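Local coordinates for dTDP-4-dehydrorhamnose 3,5-epimerase (PDB 6C46), which probably catalyses the epimerization of C3' and C5' of a dTDP-4-keto-6-deoxy sugar in dTDP-L-rhamnose biosynthesis, and binds a calcium ion, at residues C19-P24 with N115-Y120. Sequence-based numbering, arbitrary orientation. Where two conformers were deposited one is given.
Sequences CYIIEP and NKLQFY
Ile-22 and Gln-118, the two residues that lose most surface to this contact together with Tyr-120, form a hydrogen-bonded antiparallel pair. Ile-22 N reaches Gln-118 O at 2.8 Å from above the carbonyl plane, while the return bond, Gln-118 N to Ile-22 O, is longer at 3.3 Å but nearly straight (170°) and lies on a lone pair. Both side chains leave the same face of the sheet and cross obliquely. Gln-118 keeps CG anti to its carbonyl carbon (chi1 -59°) and then extends, so that NE2 comes to 3.7 Å from Ile-22 CG2. This amide nitrogen, in a buried residue, is satisfied twice: it donates to Lys-37 O and to a water 2.8 Å from NE2. The same water lies within hydrogen-bonding distance of Ile-22 O and Lys-116 O, bridging the two segments where strand pairing gives out.

Two residues along, Tyr-120 pairs with Tyr-20. Its N-H points almost along the C=O axis of Tyr-20 (N to O 2.8 Å, 174° at the hydrogen), and the two rings approach only loosely and obliquely, with Tyr-20 CD2 4.4 Å from Tyr-120 CD2. On the opposite face, Phe-119, with CG anti to its N, receives a sulfur-aromatic contact: Cys-19 SG sits obliquely, 3.2 Å from Phe-119 CE2. Ile-21 CG2 meets Leu-117 CD2 on that face at 4.0 Å.

These pairs join two neighbouring inner strands of an antiparallel sheet in an epimerase of the cupin superfamily. Strand 10-13 continues the sheet beyond 20-23, and strand 80-86 beyond 118-121, with Phe-119 bonded to Val-82 through the backbone. Met-109 of strand 106-112 covers Ile-21, Leu-117 and Phe-119, whereas on the other face Phe-43 of helix 40-47 packs edge-to-face with Tyr-120.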
# COMPACT_ATOMS: atom_id res chain seq x y z
N CYS A 19 8.90 12.31 -13.35
CA CYS A 19 7.56 12.03 -12.87
C CYS A 19 6.94 10.97 -13.78
O CYS A 19 6.84 11.18 -15.00
CB CYS A 19 6.78 13.35 -12.84
SG CYS A 19 5.04 13.29 -12.44
N TYR A 20 6.54 9.82 -13.21
CA TYR A 20 6.14 8.67 -14.01
C TYR A 20 4.81 8.11 -13.56
O TYR A 20 4.42 8.21 -12.40
CB TYR A 20 7.18 7.50 -13.95
CG TYR A 20 8.53 7.94 -14.44
CD1 TYR A 20 8.77 8.10 -15.80
CD2 TYR A 20 9.55 8.19 -13.55
CE1 TYR A 20 10.00 8.53 -16.26
CE2 TYR A 20 10.79 8.61 -13.99
CZ TYR A 20 11.01 8.78 -15.34
OH TYR A 20 12.23 9.21 -15.76
N ILE A 21 4.14 7.47 -14.52
CA ILE A 21 2.96 6.64 -14.26
C ILE A 21 3.41 5.19 -14.20
O ILE A 21 4.08 4.71 -15.13
CB ILE A 21 1.90 6.85 -15.36
CG1 ILE A 21 1.44 8.31 -15.39
CG2 ILE A 21 0.70 5.87 -15.16
CD1 ILE A 21 0.77 8.68 -16.72
N ILE A 22 3.02 4.47 -13.16
CA ILE A 22 3.26 3.02 -13.10
C ILE A 22 2.01 2.34 -13.62
O ILE A 22 0.94 2.41 -12.99
CB ILE A 22 3.58 2.53 -11.70
CG1 ILE A 22 4.69 3.37 -11.08
CG2 ILE A 22 3.95 1.01 -11.77
CD1 ILE A 22 5.26 2.82 -9.76
N GLU A 23 2.13 1.68 -14.76
CA GLU A 23 1.04 0.90 -15.34
C GLU A 23 1.21 -0.55 -14.94
O GLU A 23 2.27 -1.14 -15.22
CB GLU A 23 1.03 1.02 -16.86
CG GLU A 23 0.05 0.08 -17.57
CD GLU A 23 0.09 0.24 -19.09
OE1 GLU A 23 0.37 1.36 -19.55
OE2 GLU A 23 -0.14 -0.74 -19.81
N PRO A 24 0.22 -1.17 -14.31
CA PRO A 24 0.40 -2.53 -13.79
C PRO A 24 0.24 -3.57 -14.88
O PRO A 24 -0.44 -3.37 -15.88
CB PRO A 24 -0.74 -2.65 -12.76
CG PRO A 24 -1.86 -1.90 -13.46
CD PRO A 24 -1.17 -0.71 -14.18
N ASN A 115 -8.70 1.89 -12.68
CA ASN A 115 -7.56 1.86 -13.60
C ASN A 115 -6.27 1.39 -12.95
O ASN A 115 -5.31 1.09 -13.67
CB ASN A 115 -7.38 3.22 -14.35
CG ASN A 115 -6.86 4.40 -13.48
OD1 ASN A 115 -6.23 4.25 -12.43
ND2 ASN A 115 -7.13 5.61 -13.99
N LYS A 116 -6.23 1.30 -11.62
CA LYS A 116 -5.11 0.72 -10.88
C LYS A 116 -3.79 1.45 -11.13
O LYS A 116 -2.71 0.94 -10.79
CB LYS A 116 -4.94 -0.76 -11.21
CG LYS A 116 -6.21 -1.57 -11.03
CD LYS A 116 -5.97 -3.06 -11.44
CE LYS A 116 -7.26 -3.87 -11.45
NZ LYS A 116 -8.27 -3.40 -12.44
N LEU A 117 -3.85 2.67 -11.66
CA LEU A 117 -2.62 3.40 -11.94
C LEU A 117 -1.99 3.96 -10.66
O LEU A 117 -2.67 4.28 -9.68
CB LEU A 117 -2.91 4.55 -12.91
CG LEU A 117 -3.38 4.11 -14.31
CD1 LEU A 117 -3.73 5.33 -15.24
CD2 LEU A 117 -2.31 3.25 -14.97
N GLN A 118 -0.67 4.12 -10.69
CA GLN A 118 0.04 4.86 -9.67
C GLN A 118 0.81 5.99 -10.32
O GLN A 118 1.26 5.88 -11.47
CB GLN A 118 1.02 3.98 -8.92
CG GLN A 118 0.38 2.79 -8.22
CD GLN A 118 1.46 1.82 -7.85
OE1 GLN A 118 2.04 1.92 -6.78
NE2 GLN A 118 1.80 0.91 -8.78
N PHE A 119 1.03 7.05 -9.56
CA PHE A 119 1.64 8.28 -10.05
C PHE A 119 2.82 8.56 -9.13
O PHE A 119 2.63 8.65 -7.91
CB PHE A 119 0.60 9.40 -10.03
CG PHE A 119 1.03 10.70 -10.69
CD1 PHE A 119 0.54 11.91 -10.20
CD2 PHE A 119 1.84 10.72 -11.80
CE1 PHE A 119 0.88 13.13 -10.82
CE2 PHE A 119 2.18 11.92 -12.41
CZ PHE A 119 1.71 13.13 -11.91
N TYR A 120 4.02 8.63 -9.69
CA TYR A 120 5.23 8.89 -8.91
C TYR A 120 5.60 10.36 -9.04
O TYR A 120 5.90 10.82 -10.15
CB TYR A 120 6.42 8.02 -9.35
CG TYR A 120 7.72 8.45 -8.66
CD1 TYR A 120 7.95 8.12 -7.32
CD2 TYR A 120 8.69 9.21 -9.33
CE1 TYR A 120 9.11 8.53 -6.68
CE2 TYR A 120 9.87 9.63 -8.68
CZ TYR A 120 10.07 9.28 -7.36
OH TYR A 120 11.20 9.67 -6.68
O HOH W 1 0.15 0.71 -11.03